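Local coordinates for fibronectin type III domain-containing protein (Simiduia agarivorans, PDB 6P2K) that probably hydrolyses beta-glucan chains such as xyloglucan, as a GH74 glycoside hydrolase, through its beta-propeller domains, which also bind zinc ions, at residues B[216-228]-B[239-252]. Numbering follows the deposited sequence.
Sequences LSPNGQVLYATYA and NFLVYATRTSNINW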
ATOM      1  N   LEU B 216     -13.832 -60.525 -18.241  1.00 44.98           N
ATOM      2  CA  LEU B 216     -14.422 -61.429 -19.215  1.00 47.81           C
ATOM      3  C   LEU B 216     -15.522 -60.695 -19.960  1.00 51.31           C
ATOM      4  O   LEU B 216     -16.364 -60.036 -19.340  1.00 50.32           O
ATOM      5  CB  LEU B 216     -14.977 -62.678 -18.532  1.00 50.50           C
ATOM      6  CG  LEU B 216     -15.800 -63.643 -19.380  1.00 54.71           C
ATOM      7  CD1 LEU B 216     -14.941 -64.230 -20.475  1.00 55.39           C
ATOM      8  CD2 LEU B 216     -16.364 -64.741 -18.500  1.00 54.55           C
ATOM      9  N   SER B 217     -15.505 -60.799 -21.285  1.00 50.76           N
ATOM     10  CA  SER B 217     -16.540 -60.177 -22.089  1.00 55.30           C
ATOM     11  C   SER B 217     -17.889 -60.841 -21.812  1.00 56.28           C
ATOM     12  O   SER B 217     -17.952 -62.048 -21.560  1.00 56.54           O
ATOM     13  CB  SER B 217     -16.197 -60.283 -23.573  1.00 63.12           C
ATOM     14  OG  SER B 217     -17.275 -59.849 -24.382  1.00 68.26           O
ATOM     15  N   PRO B 218     -18.980 -60.068 -21.842  1.00 56.38           N
ATOM     16  CA  PRO B 218     -20.304 -60.633 -21.523  1.00 57.62           C
ATOM     17  C   PRO B 218     -20.670 -61.875 -22.315  1.00 61.06           C
ATOM     18  O   PRO B 218     -21.377 -62.745 -21.790  1.00 56.38           O
ATOM     19  CB  PRO B 218     -21.250 -59.469 -21.836  1.00 55.16           C
ATOM     20  CG  PRO B 218     -20.431 -58.259 -21.550  1.00 46.88           C
ATOM     21  CD  PRO B 218     -19.020 -58.600 -21.960  1.00 47.18           C
ATOM     22  N   ASN B 219     -20.217 -61.997 -23.559  1.00 61.61           N
ATOM     23  CA  ASN B 219     -20.500 -63.206 -24.317  1.00 66.46           C
ATOM     24  C   ASN B 219     -19.579 -64.361 -23.928  1.00 68.46           C
ATOM     25  O   ASN B 219     -19.666 -65.440 -24.528  1.00 65.16           O
ATOM     26  CB  ASN B 219     -20.428 -62.921 -25.823  1.00 61.88           C
ATOM     27  CG  ASN B 219     -19.061 -62.438 -26.278  1.00 60.69           C
ATOM     28  OD1 ASN B 219     -18.083 -62.486 -25.535  1.00 61.19           O
ATOM     29  ND2 ASN B 219     -18.991 -61.972 -27.523  1.00 62.10           N
ATOM     30  N   GLY B 220     -18.712 -64.154 -22.936  1.00 65.10           N
ATOM     31  CA  GLY B 220     -17.830 -65.186 -22.430  1.00 64.45           C
ATOM     32  C   GLY B 220     -16.687 -65.576 -23.338  1.00 64.22           C
ATOM     33  O   GLY B 220     -15.964 -66.526 -23.021  1.00 67.24           O
ATOM     34  N   GLN B 221     -16.466 -64.843 -24.433  1.00 64.08           N
ATOM     35  CA  GLN B 221     -15.599 -65.324 -25.499  1.00 69.90           C
ATOM     36  C   GLN B 221     -14.222 -64.666 -25.530  1.00 67.07           C
ATOM     37  O   GLN B 221     -13.329 -65.177 -26.213  1.00 64.71           O
ATOM     38  CB  GLN B 221     -16.319 -65.163 -26.846  1.00 77.77           C
ATOM     39  CG  GLN B 221     -17.607 -65.961 -26.840  1.00 86.84           C
ATOM     40  CD  GLN B 221     -18.628 -65.576 -27.914  1.00 91.20           C
ATOM     41  OE1 GLN B 221     -19.794 -65.360 -27.606  1.00 95.63           O
ATOM     42  NE2 GLN B 221     -18.212 -65.572 -29.179  1.00 89.50           N
ATOM     43  N   VAL B 222     -13.992 -63.601 -24.761  1.00 59.09           N
ATOM     44  CA  VAL B 222     -12.674 -62.975 -24.671  1.00 57.36           C
ATOM     45  C   VAL B 222     -12.349 -62.684 -23.212  1.00 54.79           C
ATOM     46  O   VAL B 222     -13.217 -62.255 -22.445  1.00 57.51           O
ATOM     47  CB  VAL B 222     -12.582 -61.686 -25.514  1.00 57.96           C
ATOM     48  CG1 VAL B 222     -11.145 -61.217 -25.571  1.00 55.79           C
ATOM     49  CG2 VAL B 222     -13.095 -61.934 -26.928  1.00 60.80           C
ATOM     50  N   LEU B 223     -11.088 -62.911 -22.841  1.00 54.78           N
ATOM     51  CA  LEU B 223     -10.588 -62.694 -21.490  1.00 55.27           C
ATOM     52  C   LEU B 223      -9.434 -61.702 -21.531  1.00 52.84           C
ATOM     53  O   LEU B 223      -8.521 -61.837 -22.353  1.00 52.99           O
ATOM     54  CB  LEU B 223     -10.132 -64.018 -20.865  1.00 58.93           C
ATOM     55  CG  LEU B 223      -9.559 -64.016 -19.445  1.00 58.75           C
ATOM     56  CD1 LEU B 223     -10.665 -63.875 -18.413  1.00 57.95           C
ATOM     57  CD2 LEU B 223      -8.743 -65.283 -19.191  1.00 61.66           C
ATOM     58  N   TYR B 224      -9.474 -60.709 -20.641  1.00 47.80           N
ATOM     59  CA  TYR B 224      -8.419 -59.715 -20.505  1.00 50.54           C
ATOM     60  C   TYR B 224      -7.780 -59.830 -19.128  1.00 51.26           C
ATOM     61  O   TYR B 224      -8.449 -60.147 -18.140  1.00 54.00           O
ATOM     62  CB  TYR B 224      -8.955 -58.291 -20.705  1.00 46.84           C
ATOM     63  CG  TYR B 224      -9.681 -58.082 -22.014  1.00 49.42           C
ATOM     64  CD1 TYR B 224      -8.999 -57.674 -23.152  1.00 49.86           C
ATOM     65  CD2 TYR B 224     -11.051 -58.289 -22.110  1.00 50.73           C
ATOM     66  CE1 TYR B 224      -9.660 -57.480 -24.350  1.00 50.60           C
ATOM     67  CE2 TYR B 224     -11.720 -58.097 -23.303  1.00 45.66           C
ATOM     68  CZ  TYR B 224     -11.020 -57.693 -24.419  1.00 46.20           C
ATOM     69  OH  TYR B 224     -11.683 -57.503 -25.609  1.00 47.38           O
ATOM     70  N   ALA B 225      -6.479 -59.558 -19.062  1.00 46.84           N
ATOM     71  CA  ALA B 225      -5.758 -59.743 -17.811  1.00 45.04           C
ATOM     72  C   ALA B 225      -4.508 -58.875 -17.797  1.00 47.92           C
ATOM     73  O   ALA B 225      -3.990 -58.475 -18.843  1.00 43.60           O
ATOM     74  CB  ALA B 225      -5.387 -61.214 -17.601  1.00 47.20           C
ATOM     75  N   THR B 226      -4.040 -58.585 -16.585  1.00 45.64           N
ATOM     76  CA  THR B 226      -2.733 -57.989 -16.357  1.00 43.16           C
ATOM     77  C   THR B 226      -1.884 -58.968 -15.561  1.00 44.85           C
ATOM     78  O   THR B 226      -2.378 -59.625 -14.639  1.00 47.79           O
ATOM     79  CB  THR B 226      -2.825 -56.653 -15.609  1.00 41.89           C
ATOM     80  OG1 THR B 226      -2.966 -56.898 -14.206  1.00 41.12           O
ATOM     81  CG2 THR B 226      -4.011 -55.838 -16.101  1.00 37.08           C
ATOM     82  N   TYR B 227      -0.609 -59.070 -15.925  1.00 45.11           N
ATOM     83  CA  TYR B 227       0.305 -60.016 -15.306  1.00 48.99           C
ATOM     84  C   TYR B 227       1.531 -59.279 -14.793  1.00 46.37           C
ATOM     85  O   TYR B 227       2.026 -58.351 -15.440  1.00 45.89           O
ATOM     86  CB  TYR B 227       0.721 -61.110 -16.292  1.00 50.09           C
ATOM     87  CG  TYR B 227      -0.257 -62.259 -16.380  1.00 55.48           C
ATOM     88  CD1 TYR B 227      -1.341 -62.207 -17.249  1.00 55.88           C
ATOM     89  CD2 TYR B 227      -0.091 -63.400 -15.604  1.00 58.94           C
ATOM     90  CE1 TYR B 227      -2.235 -63.260 -17.337  1.00 58.22           C
ATOM     91  CE2 TYR B 227      -0.978 -64.458 -15.686  1.00 59.84           C
ATOM     92  CZ  TYR B 227      -2.046 -64.383 -16.554  1.00 61.08           C
ATOM     93  OH  TYR B 227      -2.928 -65.434 -16.639  1.00 63.04           O
ATOM     94  N   ALA B 228       2.018 -59.698 -13.630  1.00 47.75           N
ATOM     95  CA  ALA B 228       3.088 -59.002 -12.939  1.00 50.28           C
ATOM     96  C   ALA B 228       4.176 -59.981 -12.532  1.00 52.62           C
ATOM     97  O   ALA B 228       3.923 -61.175 -12.349  1.00 54.33           O
ATOM     98  CB  ALA B 228       2.569 -58.281 -11.693  1.00 47.20           C
ATOM     99  N   ASN B 239       5.976 -52.707 -13.298  1.00 46.50           N
ATOM    100  CA  ASN B 239       5.686 -52.928 -14.714  1.00 45.14           C
ATOM    101  C   ASN B 239       4.701 -54.088 -14.851  1.00 46.12           C
ATOM    102  O   ASN B 239       5.103 -55.242 -15.009  1.00 46.61           O
ATOM    103  CB  ASN B 239       6.986 -53.195 -15.486  1.00 45.92           C
ATOM    104  CG  ASN B 239       6.779 -53.231 -16.990  1.00 46.84           C
ATOM    105  OD1 ASN B 239       5.879 -52.583 -17.522  1.00 45.73           O
ATOM    106  ND2 ASN B 239       7.622 -53.987 -17.683  1.00 49.85           N
ATOM    107  N   PHE B 240       3.408 -53.775 -14.794  1.00 44.40           N
ATOM    108  CA  PHE B 240       2.360 -54.755 -15.050  1.00 42.03           C
ATOM    109  C   PHE B 240       1.959 -54.653 -16.515  1.00 44.87           C
ATOM    110  O   PHE B 240       1.729 -53.550 -17.022  1.00 45.27           O
ATOM    111  CB  PHE B 240       1.134 -54.519 -14.162  1.00 40.77           C
ATOM    112  CG  PHE B 240       1.389 -54.654 -12.678  1.00 41.60           C
ATOM    113  CD1 PHE B 240       2.665 -54.857 -12.171  1.00 42.83           C
ATOM    114  CD2 PHE B 240       0.330 -54.578 -11.786  1.00 36.19           C
ATOM    115  CE1 PHE B 240       2.876 -54.974 -10.805  1.00 43.57           C
ATOM    116  CE2 PHE B 240       0.533 -54.693 -10.424  1.00 39.19           C
ATOM    117  CZ  PHE B 240       1.807 -54.894  -9.933  1.00 41.95           C
ATOM    118  N   LEU B 241       1.868 -55.792 -17.193  1.00 45.88           N
ATOM    119  CA  LEU B 241       1.570 -55.811 -18.616  1.00 48.27           C
ATOM    120  C   LEU B 241       0.177 -56.375 -18.869  1.00 42.53           C
ATOM    121  O   LEU B 241      -0.298 -57.255 -18.148  1.00 43.20           O
ATOM    122  CB  LEU B 241       2.619 -56.615 -19.387  1.00 49.55           C
ATOM    123  CG  LEU B 241       3.969 -55.899 -19.463  1.00 48.86           C
ATOM    124  CD1 LEU B 241       4.990 -56.711 -20.239  1.00 48.51           C
ATOM    125  CD2 LEU B 241       3.794 -54.513 -20.076  1.00 43.40           C
ATOM    126  N   VAL B 242      -0.471 -55.852 -19.908  1.00 41.94           N
ATOM    127  CA  VAL B 242      -1.869 -56.136 -20.209  1.00 41.74           C
ATOM    128  C   VAL B 242      -1.937 -57.077 -21.401  1.00 48.62           C
ATOM    129  O   VAL B 242      -1.236 -56.884 -22.402  1.00 48.25           O
ATOM    130  CB  VAL B 242      -2.649 -54.838 -20.489  1.00 42.67           C
ATOM    131  CG1 VAL B 242      -4.147 -55.102 -20.462  1.00 42.25           C
ATOM    132  CG2 VAL B 242      -2.265 -53.767 -19.480  1.00 37.12           C
ATOM    133  N   TYR B 243      -2.791 -58.094 -21.297  1.00 51.29           N
ATOM    134  CA  TYR B 243      -2.895 -59.119 -22.321  1.00 53.09           C
ATOM    135  C   TYR B 243      -4.358 -59.432 -22.587  1.00 48.73           C
ATOM    136  O   TYR B 243      -5.249 -59.083 -21.809  1.00 48.81           O
ATOM    137  CB  TYR B 243      -2.160 -60.403 -21.920  1.00 54.44           C
ATOM    138  CG  TYR B 243      -0.685 -60.232 -21.652  1.00 55.70           C
ATOM    139  CD1 TYR B 243      -0.229 -59.814 -20.409  1.00 49.84           C
ATOM    140  CD2 TYR B 243       0.254 -60.508 -22.640  1.00 53.69           C
ATOM    141  CE1 TYR B 243       1.119 -59.666 -20.158  1.00 50.39           C
ATOM    142  CE2 TYR B 243       1.606 -60.363 -22.398  1.00 54.22           C
ATOM    143  CZ  TYR B 243       2.032 -59.941 -21.155  1.00 52.58           C
ATOM    144  OH  TYR B 243       3.376 -59.794 -20.906  1.00 56.39           O
ATOM    145  N   ALA B 244      -4.589 -60.112 -23.704  1.00 54.27           N
ATOM    146  CA  ALA B 244      -5.913 -60.573 -24.079  1.00 52.11           C
ATOM    147  C   ALA B 244      -5.790 -61.934 -24.737  1.00 59.70           C
ATOM    148  O   ALA B 244      -4.820 -62.210 -25.450  1.00 57.67           O
ATOM    149  CB  ALA B 244      -6.613 -59.597 -25.030  1.00 51.04           C
ATOM    150  N   THR B 245      -6.771 -62.786 -24.476  1.00 57.12           N
ATOM    151  CA  THR B 245      -6.860 -64.056 -25.166  1.00 66.48           C
ATOM    152  C   THR B 245      -8.322 -64.397 -25.349  1.00 61.62           C
ATOM    153  O   THR B 245      -9.199 -63.930 -24.615  1.00 59.44           O
ATOM    154  CB  THR B 245      -6.165 -65.196 -24.417  1.00 67.50           C
ATOM    155  OG1 THR B 245      -6.337 -66.418 -25.150  1.00 69.94           O
ATOM    156  CG2 THR B 245      -6.777 -65.371 -23.041  1.00 61.38           C
ATOM    157  N   ARG B 246      -8.565 -65.205 -26.363  1.00 65.77           N
ATOM    158  CA  ARG B 246      -9.849 -65.844 -26.511  1.00 66.58           C
ATOM    159  C   ARG B 246      -9.977 -66.979 -25.506  1.00 67.99           C
ATOM    160  O   ARG B 246      -8.983 -67.559 -25.060  1.00 68.98           O
ATOM    161  CB  ARG B 246     -10.005 -66.353 -27.937  1.00 75.20           C
ATOM    162  CG  ARG B 246      -9.920 -65.271 -28.996  1.00 73.80           C
ATOM    163  CD  ARG B 246     -10.886 -65.585 -30.126  1.00 76.71           C
ATOM    164  NE  ARG B 246     -12.220 -65.024 -29.909  1.00 75.36           N
ATOM    165  CZ  ARG B 246     -13.360 -65.616 -30.260  1.00 76.19           C
ATOM    166  NH1 ARG B 246     -13.349 -66.805 -30.851  1.00 77.58           N
ATOM    167  NH2 ARG B 246     -14.517 -65.015 -30.019  1.00 77.54           N
ATOM    168  N   THR B 247     -11.216 -67.283 -25.133  1.00 68.20           N
ATOM    169  CA  THR B 247     -11.443 -68.381 -24.211  1.00 69.74           C
ATOM    170  C   THR B 247     -11.584 -69.736 -24.915  1.00 74.38           C
ATOM    171  O   THR B 247     -11.613 -70.768 -24.241  1.00 76.25           O
ATOM    172  CB  THR B 247     -12.675 -68.093 -23.338  1.00 67.82           C
ATOM    173  OG1 THR B 247     -13.719 -67.521 -24.134  1.00 67.57           O
ATOM    174  CG2 THR B 247     -12.320 -67.058 -22.259  1.00 63.76           C
ATOM    175  N   SER B 248     -11.761 -69.729 -26.235  1.00 76.34           N
ATOM    176  CA  SER B 248     -11.712 -70.965 -27.027  1.00 86.26           C
ATOM    177  C   SER B 248     -10.284 -71.579 -27.098  1.00 88.24           C
ATOM    178  O   SER B 248     -10.150 -72.717 -26.838  1.00 91.13           O
ATOM    179  CB  SER B 248     -12.408 -70.794 -28.390  1.00 82.83           C
ATOM    180  OG  SER B 248     -11.820 -69.822 -29.238  1.00 81.45           O
ATOM    181  N   ASN B 249      -9.239 -70.802 -27.361  1.00 89.05           N
ATOM    182  CA  ASN B 249      -7.841 -71.159 -27.395  1.00 94.92           C
ATOM    183  C   ASN B 249      -7.098 -70.214 -26.468  1.00 91.56           C
ATOM    184  O   ASN B 249      -7.219 -68.993 -26.601  1.00 91.02           O
ATOM    185  CB  ASN B 249      -7.248 -71.055 -28.806  1.00100.97           C
ATOM    186  CG  ASN B 249      -8.210 -71.453 -29.902  1.00107.49           C
ATOM    187  OD1 ASN B 249      -9.300 -70.901 -30.001  1.00107.16           O
ATOM    188  ND2 ASN B 249      -7.774 -72.342 -30.787  1.00113.64           N
ATOM    189  N   ILE B 250      -6.319 -70.767 -25.545  1.00 86.63           N
ATOM    190  CA  ILE B 250      -5.427 -69.910 -24.781  1.00 83.90           C
ATOM    191  C   ILE B 250      -4.317 -69.452 -25.720  1.00 84.76           C
ATOM    192  O   ILE B 250      -3.549 -70.264 -26.251  1.00 86.01           O
ATOM    193  CB  ILE B 250      -4.888 -70.621 -23.531  1.00 84.68           C
ATOM    194  CG1 ILE B 250      -5.738 -70.261 -22.307  1.00 81.53           C
ATOM    195  CG2 ILE B 250      -3.456 -70.186 -23.236  1.00 84.64           C
ATOM    196  CD1 ILE B 250      -7.240 -70.391 -22.516  1.00 81.87           C
ATOM    197  N   ASN B 251      -4.270 -68.147 -25.973  1.00 81.25           N
ATOM    198  CA  ASN B 251      -3.406 -67.561 -26.986  1.00 81.77           C
ATOM    199  C   ASN B 251      -3.246 -66.079 -26.684  1.00 69.23           C
ATOM    200  O   ASN B 251      -3.868 -65.235 -27.336  1.00 67.71           O
ATOM    201  CB  ASN B 251      -3.992 -67.783 -28.383  1.00 85.57           C
ATOM    202  CG  ASN B 251      -3.014 -67.458 -29.492  1.00 89.93           C
ATOM    203  OD1 ASN B 251      -1.802 -67.601 -29.322  1.00 91.83           O
ATOM    204  ND2 ASN B 251      -3.531 -67.016 -30.631  1.00 91.67           N
ATOM    205  N   TRP B 252      -2.439 -65.760 -25.675  1.00 67.52           N
ATOM    206  CA  TRP B 252      -2.366 -64.400 -25.161  1.00 71.27           C
ATOM    207  C   TRP B 252      -1.672 -63.475 -26.147  1.00 68.91           C
ATOM    208  O   TRP B 252      -0.595 -63.783 -26.670  1.00 65.03           O
ATOM    209  CB  TRP B 252      -1.622 -64.372 -23.829  1.00 62.34           C
ATOM    210  CG  TRP B 252      -2.332 -65.027 -22.684  1.00 72.40           C
ATOM    211  CD1 TRP B 252      -2.075 -66.261 -22.157  1.00 64.79           C
ATOM    212  CD2 TRP B 252      -3.398 -64.474 -21.903  1.00 59.40           C
ATOM    213  NE1 TRP B 252      -2.921 -66.514 -21.104  1.00 63.76           N
ATOM    214  CE2 TRP B 252      -3.743 -65.433 -20.928  1.00 69.02           C
ATOM    215  CE3 TRP B 252      -4.099 -63.266 -21.939  1.00 56.29           C
ATOM    216  CZ2 TRP B 252      -4.757 -65.217 -19.996  1.00 64.03           C
ATOM    217  CZ3 TRP B 252      -5.104 -63.054 -21.014  1.00 54.38           C
ATOM    218  CH2 TRP B 252      -5.423 -64.024 -20.055  1.00 59.42           C
TER
HETATM  219  O   HOH W   1     -13.811 -67.517 -27.751  1.00 48.30           O
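Leu223, Ala225 and Tyr227 each exchange two backbone hydrogen bonds with Thr245, Tyr243 and Leu241, respectively, which fixes the antiparallel register of strands 222-228 and 241-246; Leu223 N to Thr245 O, at 2.8 Å, is nearly linear (174°). Beyond this ladder Thr247 continues the grip: its OG1 donates to Gly220 O at 2.7 Å, in the carbonyl plane on a lone pair, and its backbone N donates to Gln221 O from well above the plane of the Gln221 carbonyl. With chi1 at 42°, OG1 sits between backbone N and carbonyl carbon, facing the type I turn Ser217-Gly220.

On the face that carries Leu223, Ala225, Tyr227, Tyr243 and Thr245, Trp252 packs against the sheet. Tyr227 presents its edge to a face of Trp252, with planes at 76° and centroids 5.6 Å apart, while Thr245 CG2 lies over the opposite indole face, displaced toward its rim. Trp252 CH2 meets Leu223 CD2 and Ala225 CB, each at 3.7 Å, and Trp252 NE1 is held by Ala201 O. On the other face Tyr224 CD1 touches Ala244 CB at 3.6 Å, and its OH is hydrogen-bonded to His279 ND1 and Trp299 NE1 of the adjacent sheet. These are the two middle strands of a four-stranded antiparallel blade, characteristic of the seven-bladed beta-propellers of GH74.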